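Local atomic coordinates of 190aa long hypothetical protein (Pyrococcus horikoshii, PDB entry 2DDZ), a protein that is of unknown function but assembles as a hexamer and belongs to the DUF366 family, grouped with the class II aminoacyl-tRNA synthetases. Residues I14-S19 / M68-L73; W100-E105 / L157-T162; S86-L91 / R109-Y114; L75-D80 / K178-S183. One frame throughout, in Å; residues are numbered along the deposited sequence.

Interaction 1 of 4, residues I14-S19 / M68-L73; sequences IDYDGS and MVHYIL
A buried aromatic and histidine cluster on the mixed beta-sheet joins Tyr16, in the loop after strand 5-8, to His70 on strand 68-75. Tyr16 CB lies over one face of the imidazole, consistent with a CH-pi contact, though the model is too tight there for the separation to be trusted. Beyond CB the phenol turns past the histidine, with ring centroids 5.1 Å apart and planes at 38°. Tyr16 CG stands anti to the backbone N (chi1 -179°), sending the ring along the strand until Tyr16 CD1 meets Ile72 CD1 at 4.5 Å. Gly18 N of the same loop sits over the centre of one phenol face, and Ile14 lines the pocket of a bound guanidine. The imidazole is fixed at its ND1 by a hydrogen bond to His135, whose ring stacks on Tyr16. Backbone bonds from Ile14 and Tyr16 tie the loop to strand 36-45, Phe40 of that strand stacks on His70, and from the other side of strand 68-75 Tyr71 reaches helix 161-184.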
loop_
_atom_site.group_PDB
_atom_site.type_symbol
_atom_site.label_atom_id
_atom_site.label_comp_id
_atom_site.label_asym_id
_atom_site.label_seq_id
_atom_site.Cartn_x
_atom_site.Cartn_y
_atom_site.Cartn_z
ATOM N N ILE E 14 -7.433 -35.469 2.651
ATOM C CA ILE E 14 -7.732 -34.547 1.571
ATOM C C ILE E 14 -6.459 -34.465 0.755
ATOM O O ILE E 14 -5.386 -34.248 1.321
ATOM C CB ILE E 14 -8.070 -33.144 2.101
ATOM C CG1 ILE E 14 -9.293 -33.203 3.017
ATOM C CG2 ILE E 14 -8.354 -32.223 0.940
ATOM C CD1 ILE E 14 -10.511 -33.789 2.324
ATOM N N ASP E 15 -6.562 -34.650 -0.560
ATOM C CA ASP E 15 -5.378 -34.595 -1.416
ATOM C C ASP E 15 -5.059 -33.181 -1.916
ATOM O O ASP E 15 -5.949 -32.397 -2.251
ATOM C CB ASP E 15 -5.528 -35.546 -2.613
ATOM C CG ASP E 15 -5.782 -36.996 -2.190
ATOM O OD1 ASP E 15 -5.102 -37.483 -1.261
ATOM O OD2 ASP E 15 -6.662 -37.649 -2.795
ATOM N N TYR E 16 -3.772 -32.864 -1.967
ATOM C CA TYR E 16 -3.319 -31.557 -2.425
ATOM C C TYR E 16 -2.893 -31.617 -3.892
ATOM O O TYR E 16 -1.901 -32.261 -4.230
ATOM C CB TYR E 16 -2.138 -31.094 -1.570
ATOM C CG TYR E 16 -1.598 -29.733 -1.945
ATOM C CD1 TYR E 16 -2.366 -28.585 -1.759
ATOM C CD2 TYR E 16 -0.321 -29.595 -2.494
ATOM C CE1 TYR E 16 -1.875 -27.331 -2.114
ATOM C CE2 TYR E 16 0.181 -28.351 -2.849
ATOM C CZ TYR E 16 -0.603 -27.224 -2.658
ATOM O OH TYR E 16 -0.133 -25.989 -3.015
ATOM N N ASP E 17 -3.646 -30.961 -4.765
ATOM C CA ASP E 17 -3.289 -30.941 -6.178
ATOM C C ASP E 17 -2.863 -29.515 -6.553
ATOM O O ASP E 17 -2.774 -29.159 -7.738
ATOM C CB ASP E 17 -4.469 -31.413 -7.038
ATOM C CG ASP E 17 -5.639 -30.449 -7.028
ATOM O OD1 ASP E 17 -5.922 -29.844 -5.973
ATOM O OD2 ASP E 17 -6.292 -30.311 -8.082
ATOM N N GLY E 18 -2.584 -28.723 -5.515
ATOM C CA GLY E 18 -2.159 -27.346 -5.682
ATOM C C GLY E 18 -3.261 -26.297 -5.626
ATOM O O GLY E 18 -2.993 -25.140 -5.287
ATOM N N SER E 19 -4.498 -26.683 -5.939
ATOM C CA SER E 19 -5.606 -25.725 -5.957
ATOM C C SER E 19 -6.009 -25.165 -4.595
ATOM O O SER E 19 -6.797 -24.223 -4.519
ATOM C CB SER E 19 -6.839 -26.329 -6.657
ATOM O OG SER E 19 -7.393 -27.404 -5.914
ATOM N N MET E 68 1.425 -37.058 2.637
ATOM C CA MET E 68 2.044 -35.823 3.118
ATOM C C MET E 68 1.124 -35.054 4.066
ATOM O O MET E 68 -0.104 -35.142 3.964
ATOM C CB MET E 68 2.376 -34.953 1.886
ATOM C CG MET E 68 3.254 -33.708 2.076
ATOM S SD MET E 68 3.505 -32.777 0.522
ATOM C CE MET E 68 4.818 -33.560 -0.050
ATOM N N VAL E 69 1.723 -34.325 5.006
ATOM C CA VAL E 69 0.976 -33.471 5.931
ATOM C C VAL E 69 0.999 -32.080 5.266
ATOM O O VAL E 69 2.076 -31.520 5.015
ATOM C CB VAL E 69 1.657 -33.377 7.324
ATOM C CG1 VAL E 69 0.978 -32.300 8.163
ATOM C CG2 VAL E 69 1.563 -34.716 8.049
ATOM N N HIS E 70 -0.177 -31.535 4.973
ATOM C CA HIS E 70 -0.278 -30.235 4.308
ATOM C C HIS E 70 -0.706 -29.101 5.224
ATOM O O HIS E 70 -1.556 -29.283 6.109
ATOM C CB HIS E 70 -1.285 -30.316 3.152
ATOM C CG HIS E 70 -0.936 -31.332 2.109
ATOM N ND1 HIS E 70 0.041 -31.120 1.158
ATOM C CD2 HIS E 70 -1.429 -32.572 1.871
ATOM C CE1 HIS E 70 0.134 -32.184 0.381
ATOM N NE2 HIS E 70 -0.748 -33.080 0.792
ATOM N N TYR E 71 -0.123 -27.926 5.011
ATOM C CA TYR E 71 -0.498 -26.750 5.793
ATOM C C TYR E 71 -0.887 -25.668 4.815
ATOM O O TYR E 71 -0.087 -25.276 3.971
ATOM C CB TYR E 71 0.655 -26.220 6.654
ATOM C CG TYR E 71 1.234 -27.209 7.625
ATOM C CD1 TYR E 71 2.047 -28.248 7.178
ATOM C CD2 TYR E 71 0.989 -27.102 8.998
ATOM C CE1 TYR E 71 2.610 -29.160 8.068
ATOM C CE2 TYR E 71 1.549 -28.016 9.905
ATOM C CZ TYR E 71 2.361 -29.041 9.424
ATOM O OH TYR E 71 2.930 -29.942 10.287
ATOM N N ILE E 72 -2.116 -25.191 4.918
ATOM C CA ILE E 72 -2.573 -24.140 4.036
ATOM C C ILE E 72 -2.919 -22.939 4.870
ATOM O O ILE E 72 -3.840 -22.958 5.684
ATOM C CB ILE E 72 -3.770 -24.583 3.212
ATOM C CG1 ILE E 72 -3.276 -25.503 2.104
ATOM C CG2 ILE E 72 -4.489 -23.374 2.617
ATOM C CD1 ILE E 72 -4.352 -26.345 1.581
ATOM N N LEU E 73 -2.145 -21.889 4.657
ATOM C CA LEU E 73 -2.304 -20.661 5.385
ATOM C C LEU E 73 -2.810 -19.511 4.522
ATOM O O LEU E 73 -2.381 -19.344 3.377
ATOM C CB LEU E 73 -0.962 -20.302 6.009
ATOM C CG LEU E 73 -0.886 -18.987 6.774
ATOM C CD1 LEU E 73 -1.850 -19.028 7.947
ATOM C CD2 LEU E 73 0.539 -18.771 7.245
#

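Interaction 2 of 4, residues W100-E105 / L157-T162; sequences WNYGIE and LGIDPT. With GAI (guanidine), chain S.
Apolar packing carries the contact: Ile104 puts its terminal methyl between Leu157 and Ile159. CG1 beside the backbone N and an extended chain (chi1 -64°, chi2 178°) bring it there. Ile104 CD1 lies 3.5 Å from Leu157 CD1. Both methyl approaches are tight, the one to Ile159 the more so and its exact value doubtful. Tyr102 crosses Ile159 at about a right angle, its CE2 lying 3.8 Å from Ile159 CG2.

No hydrogen bond joins the two segments directly, but Tyr102 OH is hydrogen-bonded to Glu163 just beyond, in helix 161-184. Within its own segment, Asp160 caps that helix through a weak bond from Thr162 N to its OD1.

The ring contacts of Trp100 are with its own loop, the ligand and a neighbour. Ile104 O sits 3.5 Å above the centre of one indole face; over the opposite face lies a bound guanidine, whose N1 is 3.4 Å from Trp100 CE3. The indole also meets Trp100 of the second subunit, planes at about 45°. Replaced by alanine, the indole would be lost, and the guanidine would probably have no flat surface to lie on, the second subunit's Trp100 no ring to meet.

Gly103, at positive phi, is the C-prime residue of a Schellman motif: Ile104 N bonds to Leu99 O and Gly103 N to Trp100 O, ending helix 81-100 where this loop packs beside the N-capped start of helix 161-184.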
loop_
_atom_site.group_PDB
_atom_site.type_symbol
_atom_site.label_atom_id
_atom_site.label_comp_id
_atom_site.label_asym_id
_atom_site.label_seq_id
_atom_site.Cartn_x
_atom_site.Cartn_y
_atom_site.Cartn_z
ATOM N N TRP E 100 13.426 -30.429 16.717
ATOM C CA TRP E 100 14.476 -30.614 17.710
ATOM C C TRP E 100 13.916 -31.168 19.019
ATOM O O TRP E 100 14.574 -31.964 19.681
ATOM C CB TRP E 100 15.199 -29.296 17.981
ATOM C CG TRP E 100 16.261 -29.011 16.982
ATOM C CD1 TRP E 100 16.151 -28.252 15.852
ATOM C CD2 TRP E 100 17.596 -29.527 16.991
ATOM N NE1 TRP E 100 17.338 -28.260 15.154
ATOM C CE2 TRP E 100 18.244 -29.036 15.832
ATOM C CE3 TRP E 100 18.311 -30.359 17.865
ATOM C CZ2 TRP E 100 19.577 -29.353 15.526
ATOM C CZ3 TRP E 100 19.633 -30.673 17.559
ATOM C CH2 TRP E 100 20.251 -30.168 16.399
ATOM N N ASN E 101 12.705 -30.749 19.386
ATOM C CA ASN E 101 12.080 -31.225 20.618
ATOM C C ASN E 101 11.600 -32.662 20.430
ATOM O O ASN E 101 11.015 -33.274 21.325
ATOM C CB ASN E 101 10.921 -30.300 21.024
ATOM C CG ASN E 101 11.390 -28.883 21.345
ATOM O OD1 ASN E 101 12.578 -28.644 21.573
ATOM N ND2 ASN E 101 10.453 -27.938 21.369
ATOM N N TYR E 102 11.850 -33.187 19.240
ATOM C CA TYR E 102 11.505 -34.560 18.928
ATOM C C TYR E 102 12.821 -35.323 18.804
ATOM O O TYR E 102 12.846 -36.489 18.408
ATOM C CB TYR E 102 10.738 -34.652 17.616
ATOM C CG TYR E 102 9.264 -34.360 17.733
ATOM C CD1 TYR E 102 8.792 -33.049 17.817
ATOM C CD2 TYR E 102 8.329 -35.401 17.711
ATOM C CE1 TYR E 102 7.426 -32.780 17.867
ATOM C CE2 TYR E 102 6.959 -35.148 17.762
ATOM C CZ TYR E 102 6.514 -33.834 17.837
ATOM O OH TYR E 102 5.163 -33.584 17.865
ATOM N N GLY E 103 13.914 -34.641 19.136
ATOM C CA GLY E 103 15.228 -35.252 19.080
ATOM C C GLY E 103 15.828 -35.387 17.698
ATOM O O GLY E 103 16.725 -36.204 17.493
ATOM N N ILE E 104 15.355 -34.584 16.749
ATOM C CA ILE E 104 15.853 -34.637 15.377
ATOM C C ILE E 104 16.806 -33.500 15.018
ATOM O O ILE E 104 16.500 -32.325 15.227
ATOM C CB ILE E 104 14.680 -34.638 14.406
ATOM C CG1 ILE E 104 13.877 -35.917 14.624
ATOM C CG2 ILE E 104 15.168 -34.519 12.965
ATOM C CD1 ILE E 104 12.670 -36.006 13.757
ATOM N N GLU E 105 17.966 -33.851 14.475
ATOM C CA GLU E 105 18.956 -32.849 14.090
ATOM C C GLU E 105 18.618 -32.310 12.704
ATOM O O GLU E 105 19.316 -32.598 11.733
ATOM C CB GLU E 105 20.363 -33.460 14.076
ATOM C CG GLU E 105 20.756 -34.186 15.357
ATOM C CD GLU E 105 22.145 -34.808 15.281
ATOM O OE1 GLU E 105 22.561 -35.198 14.165
ATOM O OE2 GLU E 105 22.811 -34.922 16.336
ATOM N N LEU E 157 11.588 -40.928 10.726
ATOM C CA LEU E 157 12.129 -40.159 11.843
ATOM C C LEU E 157 11.466 -40.598 13.152
ATOM O O LEU E 157 11.803 -40.103 14.231
ATOM C CB LEU E 157 11.898 -38.657 11.631
ATOM C CG LEU E 157 12.543 -37.969 10.423
ATOM C CD1 LEU E 157 12.080 -36.524 10.392
ATOM C CD2 LEU E 157 14.068 -38.042 10.489
ATOM N N GLY E 158 10.520 -41.525 13.048
ATOM C CA GLY E 158 9.836 -42.014 14.230
ATOM C C GLY E 158 8.863 -41.020 14.838
ATOM O O GLY E 158 8.652 -41.003 16.054
ATOM N N ILE E 159 8.270 -40.179 13.998
ATOM C CA ILE E 159 7.304 -39.198 14.471
ATOM C C ILE E 159 5.920 -39.614 13.997
ATOM O O ILE E 159 5.757 -40.082 12.872
ATOM C CB ILE E 159 7.617 -37.794 13.928
ATOM C CG1 ILE E 159 8.985 -37.346 14.432
ATOM C CG2 ILE E 159 6.541 -36.804 14.371
ATOM C CD1 ILE E 159 9.392 -35.989 13.922
ATOM N N ASP E 160 4.928 -39.452 14.866
ATOM C CA ASP E 160 3.554 -39.799 14.531
ATOM C C ASP E 160 2.880 -38.624 13.821
ATOM O O ASP E 160 2.754 -37.539 14.386
ATOM C CB ASP E 160 2.790 -40.174 15.811
ATOM C CG ASP E 160 1.290 -40.304 15.592
ATOM O OD1 ASP E 160 0.858 -40.654 14.470
ATOM O OD2 ASP E 160 0.538 -40.068 16.561
ATOM N N PRO E 161 2.440 -38.832 12.567
ATOM C CA PRO E 161 1.777 -37.799 11.765
ATOM C C PRO E 161 0.710 -37.046 12.560
ATOM O O PRO E 161 0.793 -35.825 12.719
ATOM C CB PRO E 161 1.175 -38.594 10.610
ATOM C CG PRO E 161 2.146 -39.692 10.424
ATOM C CD PRO E 161 2.459 -40.115 11.842
ATOM N N THR E 162 -0.277 -37.787 13.064
ATOM C CA THR E 162 -1.383 -37.222 13.839
ATOM C C THR E 162 -0.941 -36.315 14.987
ATOM O O THR E 162 -1.376 -35.167 15.082
ATOM C CB THR E 162 -2.283 -38.336 14.432
ATOM O OG1 THR E 162 -2.650 -39.261 13.401
ATOM C CG2 THR E 162 -3.552 -37.740 15.015
HETATM C C GAI S . 20.504 -27.858 19.402
HETATM N N1 GAI S . 19.373 -27.379 18.985
HETATM N N2 GAI S . 20.635 -28.331 20.650
HETATM N N3 GAI S . 21.569 -27.880 18.562
#

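Interaction 3 of 4, residues S86-L91 / R109-Y114; sequences SLQKLL and RGDDIY
Gln88 and Asp111 are brought across each other by their torsions: the glutamine, with chi1 169° and a bend at chi2, leans off helix 81-100, while the aspartate keeps CG between its backbone N and carbonyl carbon. Asp111 belongs to the type II' turn from Arg109 to Asp112 that closes the beta-hairpin of strands 106-109 and 112-115. Gln88 NE2 comes within 3.1 Å of Asp111 OD2, the amide and carboxylate planes 66° apart, and the same nitrogen is hydrogen-bonded to Ser123. Lys89 covers the turn with its aliphatic part, its CG 3.5 Å from Gly110 O and 3.8 Å from Asp111 CB. Further out, Lys89 NZ forms a salt bridge with Asp182 of the second subunit and a hydrogen bond to Gln88 OE1. A leucine in place of Gln88 would probably cost the ammonium of Lys89 one of its partners and Ser123 its amide partner. The bond from Lys89 NZ to Gln88 OE1 is 2.8 Å long and meets the carbonyl nearly head-on, the C=O...NZ angle being 166°.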
loop_
_atom_site.group_PDB
_atom_site.type_symbol
_atom_site.label_atom_id
_atom_site.label_comp_id
_atom_site.label_asym_id
_atom_site.label_seq_id
_atom_site.Cartn_x
_atom_site.Cartn_y
_atom_site.Cartn_z
ATOM N N SER E 86 8.803 -13.692 3.677
ATOM C CA SER E 86 9.389 -13.618 5.010
ATOM C C SER E 86 8.638 -14.565 5.942
ATOM O O SER E 86 9.220 -15.472 6.530
ATOM C CB SER E 86 9.307 -12.186 5.559
ATOM O OG SER E 86 10.107 -11.294 4.802
ATOM N N LEU E 87 7.338 -14.341 6.058
ATOM C CA LEU E 87 6.473 -15.143 6.912
ATOM C C LEU E 87 6.606 -16.645 6.647
ATOM O O LEU E 87 6.642 -17.450 7.572
ATOM C CB LEU E 87 5.024 -14.693 6.712
ATOM C CG LEU E 87 3.992 -15.123 7.745
ATOM C CD1 LEU E 87 4.420 -14.691 9.143
ATOM C CD2 LEU E 87 2.670 -14.487 7.370
ATOM N N GLN E 88 6.681 -17.027 5.379
ATOM C CA GLN E 88 6.821 -18.435 5.035
ATOM C C GLN E 88 8.102 -19.045 5.620
ATOM O O GLN E 88 8.097 -20.171 6.113
ATOM C CB GLN E 88 6.839 -18.608 3.517
ATOM C CG GLN E 88 7.248 -19.995 3.069
ATOM C CD GLN E 88 7.975 -19.984 1.739
ATOM O OE1 GLN E 88 8.836 -19.132 1.499
ATOM N NE2 GLN E 88 7.648 -20.939 0.873
ATOM N N LYS E 89 9.208 -18.314 5.551
ATOM C CA LYS E 89 10.447 -18.856 6.070
ATOM C C LYS E 89 10.514 -18.812 7.596
ATOM O O LYS E 89 11.237 -19.588 8.212
ATOM C CB LYS E 89 11.643 -18.178 5.378
ATOM C CG LYS E 89 11.879 -18.787 3.975
ATOM C CD LYS E 89 12.883 -18.053 3.080
ATOM C CE LYS E 89 12.213 -17.033 2.153
ATOM N NZ LYS E 89 11.239 -17.642 1.190
ATOM N N LEU E 90 9.725 -17.936 8.211
ATOM C CA LEU E 90 9.688 -17.868 9.663
ATOM C C LEU E 90 8.985 -19.124 10.162
ATOM O O LEU E 90 9.392 -19.721 11.160
ATOM C CB LEU E 90 8.905 -16.650 10.136
ATOM C CG LEU E 90 8.707 -16.552 11.652
ATOM C CD1 LEU E 90 10.057 -16.583 12.385
ATOM C CD2 LEU E 90 7.962 -15.272 11.961
ATOM N N LEU E 91 7.927 -19.522 9.461
ATOM C CA LEU E 91 7.164 -20.701 9.846
ATOM C C LEU E 91 7.964 -21.994 9.638
ATOM O O LEU E 91 7.908 -22.894 10.475
ATOM C CB LEU E 91 5.849 -20.758 9.060
ATOM C CG LEU E 91 4.872 -19.590 9.216
ATOM C CD1 LEU E 91 3.636 -19.858 8.362
ATOM C CD2 LEU E 91 4.476 -19.425 10.670
ATOM N N ARG E 109 17.304 -24.760 4.809
ATOM C CA ARG E 109 17.938 -24.155 3.640
ATOM C C ARG E 109 16.846 -23.332 2.972
ATOM O O ARG E 109 16.085 -23.832 2.137
ATOM C CB ARG E 109 18.468 -25.215 2.669
ATOM C CG ARG E 109 19.571 -26.087 3.246
ATOM C CD ARG E 109 20.082 -27.077 2.222
ATOM N NE ARG E 109 20.799 -28.182 2.852
ATOM C CZ ARG E 109 21.292 -29.225 2.195
ATOM N NH1 ARG E 109 21.152 -29.313 0.874
ATOM N NH2 ARG E 109 21.921 -30.186 2.859
ATOM N N GLY E 110 16.769 -22.067 3.373
ATOM C CA GLY E 110 15.764 -21.169 2.845
ATOM C C GLY E 110 14.418 -21.559 3.403
ATOM O O GLY E 110 14.167 -21.377 4.590
ATOM N N ASP E 111 13.565 -22.112 2.546
ATOM C CA ASP E 111 12.240 -22.550 2.953
ATOM C C ASP E 111 12.140 -24.080 2.930
ATOM O O ASP E 111 11.048 -24.636 2.975
ATOM C CB ASP E 111 11.182 -21.938 2.028
ATOM C CG ASP E 111 11.282 -22.445 0.607
ATOM O OD1 ASP E 111 12.355 -22.969 0.236
ATOM O OD2 ASP E 111 10.292 -22.306 -0.149
ATOM N N ASP E 112 13.285 -24.754 2.849
ATOM C CA ASP E 112 13.308 -26.214 2.827
ATOM C C ASP E 112 13.910 -26.791 4.105
ATOM O O ASP E 112 14.920 -26.294 4.625
ATOM C CB ASP E 112 14.120 -26.749 1.641
ATOM C CG ASP E 112 13.456 -26.508 0.309
ATOM O OD1 ASP E 112 12.212 -26.588 0.225
ATOM O OD2 ASP E 112 14.194 -26.254 -0.665
ATOM N N ILE E 113 13.279 -27.851 4.596
ATOM C CA ILE E 113 13.724 -28.538 5.796
ATOM C C ILE E 113 14.528 -29.779 5.411
ATOM O O ILE E 113 14.079 -30.600 4.601
ATOM C CB ILE E 113 12.517 -28.953 6.642
ATOM C CG1 ILE E 113 11.798 -27.694 7.138
ATOM C CG2 ILE E 113 12.959 -29.854 7.795
ATOM C CD1 ILE E 113 10.495 -27.976 7.812
ATOM N N TYR E 114 15.718 -29.910 5.987
ATOM C CA TYR E 114 16.586 -31.055 5.714
ATOM C C TYR E 114 16.991 -31.796 6.986
ATOM O O TYR E 114 17.162 -31.202 8.058
ATOM C CB TYR E 114 17.868 -30.625 4.986
ATOM C CG TYR E 114 17.712 -30.344 3.509
ATOM C CD1 TYR E 114 17.135 -29.158 3.062
ATOM C CD2 TYR E 114 18.135 -31.269 2.555
ATOM C CE1 TYR E 114 16.983 -28.899 1.703
ATOM C CE2 TYR E 114 17.985 -31.020 1.189
ATOM C CZ TYR E 114 17.409 -29.832 0.774
ATOM O OH TYR E 114 17.254 -29.568 -0.568
#

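Interaction 4 of 4, residues L75-D80 / K178-S183; sequences LFWHPD and KVRKDS
Trp77 meets Arg180 at the six-membered end of its indole, and these two residues, with Val179, supply nearly all of the buried surface. The loop after strand 68-75 thereby reaches the C-terminal part of helix 161-184. Trp77 CZ2 lies 3.6 Å from Arg180 NE and 4.0 Å from Arg180 NH1. NH1 sits at the ring edge, in its plane, whereas the guanidinium as a whole is turned 75° from the indole. Bends at chi2 and chi3 (148° and -11°) fold the arginine back to this position from a CB that does not itself face the loop. Val179 adds a looser apolar touch, its CG1 4.5 Å from Trp77 CH2. Over one face of the indole, offset toward the rim, lies Leu75 CD1 of the same loop.

The polar ends look elsewhere. Trp77 NE1 is hydrogen-bonded to Asp35, and Arg180 NH2 to the backbone O of Ser3. On the helix, Lys178 NZ forms a 3.0 Å salt bridge with the syn lone pair of Asp182 OD2, and a second with Asp111 of the second subunit.

With no hydrogen bond between the segments, the guanidinium is held by Ser3 O, and its charge is probably balanced in part by Asp35, in a long, weak ion pair with NH1; one carboxylate thus faces both the tryptophan N-H and the guanidinium.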
loop_
_atom_site.group_PDB
_atom_site.type_symbol
_atom_site.label_atom_id
_atom_site.label_comp_id
_atom_site.label_asym_id
_atom_site.label_seq_id
_atom_site.Cartn_x
_atom_site.Cartn_y
_atom_site.Cartn_z
ATOM N N LEU E 75 -3.760 -15.298 4.974
ATOM C CA LEU E 75 -3.752 -14.105 5.798
ATOM C C LEU E 75 -4.210 -12.901 4.988
ATOM O O LEU E 75 -3.627 -12.550 3.957
ATOM C CB LEU E 75 -2.341 -13.855 6.350
ATOM C CG LEU E 75 -1.777 -14.958 7.248
ATOM C CD1 LEU E 75 -0.415 -14.560 7.750
ATOM C CD2 LEU E 75 -2.722 -15.194 8.420
ATOM N N PHE E 76 -5.261 -12.265 5.472
ATOM C CA PHE E 76 -5.799 -11.108 4.807
ATOM C C PHE E 76 -5.086 -9.855 5.288
ATOM O O PHE E 76 -5.640 -9.018 5.999
ATOM C CB PHE E 76 -7.304 -11.046 5.046
ATOM C CG PHE E 76 -8.038 -12.211 4.448
ATOM C CD1 PHE E 76 -8.123 -13.424 5.130
ATOM C CD2 PHE E 76 -8.600 -12.111 3.171
ATOM C CE1 PHE E 76 -8.762 -14.528 4.544
ATOM C CE2 PHE E 76 -9.243 -13.208 2.576
ATOM C CZ PHE E 76 -9.323 -14.417 3.262
ATOM N N TRP E 77 -3.827 -9.766 4.899
ATOM C CA TRP E 77 -2.971 -8.649 5.238
ATOM C C TRP E 77 -2.684 -8.002 3.907
ATOM O O TRP E 77 -3.293 -8.367 2.909
ATOM C CB TRP E 77 -1.675 -9.167 5.863
ATOM C CG TRP E 77 -1.904 -9.959 7.119
ATOM C CD1 TRP E 77 -3.101 -10.184 7.747
ATOM C CD2 TRP E 77 -0.904 -10.578 7.935
ATOM N NE1 TRP E 77 -2.905 -10.896 8.903
ATOM C CE2 TRP E 77 -1.566 -11.152 9.043
ATOM C CE3 TRP E 77 0.489 -10.702 7.839
ATOM C CZ2 TRP E 77 -0.880 -11.838 10.051
ATOM C CZ3 TRP E 77 1.168 -11.383 8.839
ATOM C CH2 TRP E 77 0.481 -11.942 9.931
ATOM N N HIS E 78 -1.766 -7.045 3.880
ATOM C CA HIS E 78 -1.433 -6.411 2.614
ATOM C C HIS E 78 -0.832 -7.516 1.745
ATOM O O HIS E 78 0.122 -8.172 2.154
ATOM C CB HIS E 78 -0.400 -5.300 2.809
ATOM C CG HIS E 78 -0.172 -4.477 1.577
ATOM N ND1 HIS E 78 0.996 -3.782 1.344
ATOM C CD2 HIS E 78 -0.974 -4.230 0.514
ATOM C CE1 HIS E 78 0.903 -3.143 0.189
ATOM N NE2 HIS E 78 -0.282 -3.398 -0.333
ATOM N N PRO E 79 -1.389 -7.750 0.542
ATOM C CA PRO E 79 -0.850 -8.804 -0.331
ATOM C C PRO E 79 0.530 -8.459 -0.888
ATOM O O PRO E 79 0.699 -8.261 -2.085
ATOM C CB PRO E 79 -1.910 -8.919 -1.432
ATOM C CG PRO E 79 -3.174 -8.473 -0.736
ATOM C CD PRO E 79 -2.672 -7.259 0.018
ATOM N N ASP E 80 1.514 -8.419 0.000
ATOM C CA ASP E 80 2.894 -8.086 -0.341
ATOM C C ASP E 80 3.743 -9.356 -0.500
ATOM O O ASP E 80 3.851 -10.142 0.437
ATOM C CB ASP E 80 3.460 -7.222 0.789
ATOM C CG ASP E 80 4.819 -6.665 0.474
ATOM O OD1 ASP E 80 5.481 -7.179 -0.455
ATOM O OD2 ASP E 80 5.229 -5.713 1.170
ATOM N N LYS E 178 2.206 -13.983 17.601
ATOM C CA LYS E 178 3.255 -13.189 18.212
ATOM C C LYS E 178 3.735 -12.182 17.155
ATOM O O LYS E 178 4.120 -11.067 17.491
ATOM C CB LYS E 178 4.432 -14.045 18.688
ATOM C CG LYS E 178 5.591 -13.214 19.296
ATOM C CD LYS E 178 5.332 -12.762 20.742
ATOM C CE LYS E 178 6.455 -11.855 21.274
ATOM N NZ LYS E 178 7.824 -12.189 20.749
ATOM N N VAL E 179 3.694 -12.563 15.875
ATOM C CA VAL E 179 4.097 -11.648 14.806
ATOM C C VAL E 179 3.160 -10.440 14.768
ATOM O O VAL E 179 3.581 -9.304 14.494
ATOM C CB VAL E 179 4.014 -12.295 13.406
ATOM C CG1 VAL E 179 4.186 -11.207 12.342
ATOM C CG2 VAL E 179 5.093 -13.360 13.245
ATOM N N ARG E 180 1.885 -10.706 15.039
ATOM C CA ARG E 180 0.852 -9.671 15.029
ATOM C C ARG E 180 0.946 -8.820 16.281
ATOM O O ARG E 180 0.891 -7.600 16.213
ATOM C CB ARG E 180 -0.555 -10.300 14.929
ATOM C CG ARG E 180 -1.621 -9.259 14.576
ATOM C CD ARG E 180 -2.787 -9.795 13.734
ATOM N NE ARG E 180 -2.591 -11.144 13.190
ATOM C CZ ARG E 180 -3.410 -12.170 13.431
ATOM N NH1 ARG E 180 -3.174 -13.363 12.902
ATOM N NH2 ARG E 180 -4.471 -12.006 14.210
ATOM N N LYS E 181 1.095 -9.471 17.428
ATOM C CA LYS E 181 1.191 -8.735 18.677
ATOM C C LYS E 181 2.407 -7.832 18.726
ATOM O O LYS E 181 2.308 -6.699 19.173
ATOM C CB LYS E 181 1.174 -9.695 19.872
ATOM C CG LYS E 181 -0.205 -10.317 20.111
ATOM C CD LYS E 181 -0.198 -11.330 21.242
ATOM C CE LYS E 181 -1.535 -12.058 21.331
ATOM N NZ LYS E 181 -1.513 -13.150 22.348
ATOM N N ASP E 182 3.547 -8.310 18.241
ATOM C CA ASP E 182 4.757 -7.490 18.248
ATOM C C ASP E 182 4.649 -6.273 17.345
ATOM O O ASP E 182 5.247 -5.235 17.617
ATOM C CB ASP E 182 5.974 -8.310 17.806
ATOM C CG ASP E 182 6.530 -9.190 18.914
ATOM O OD1 ASP E 182 6.301 -8.887 20.106
ATOM O OD2 ASP E 182 7.215 -10.179 18.587
ATOM N N SER E 183 3.892 -6.396 16.261
ATOM C CA SER E 183 3.757 -5.287 15.323
ATOM C C SER E 183 2.918 -4.163 15.906
ATOM O O SER E 183 3.091 -3.000 15.544
ATOM C CB SER E 183 3.126 -5.770 14.013
ATOM O OG SER E 183 1.760 -6.088 14.203
#

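From the N terminus, interaction 1 closes first, bringing the loop at 14-19 onto strand 68-75 before any other contact opens. Interaction 4 opens directly afterwards at 75-80 and closes last, at 178-183, so interactions 2 and 3 both fall within its span. Those two cross: 86-91 and 100-105 come before their partners 109-114 and 157-162. Helix 81-100 thus ties to the hairpin midway and to the start of helix 161-184 at its end, whereas interaction 4 holds the far part of that second helix. Leucines of 86-91 join three contacts: Leu91 CD1 touches Leu73 CD2 at 3.5 Å, and Leu90 CD2 lies 3.7 Å from Val179 CG2.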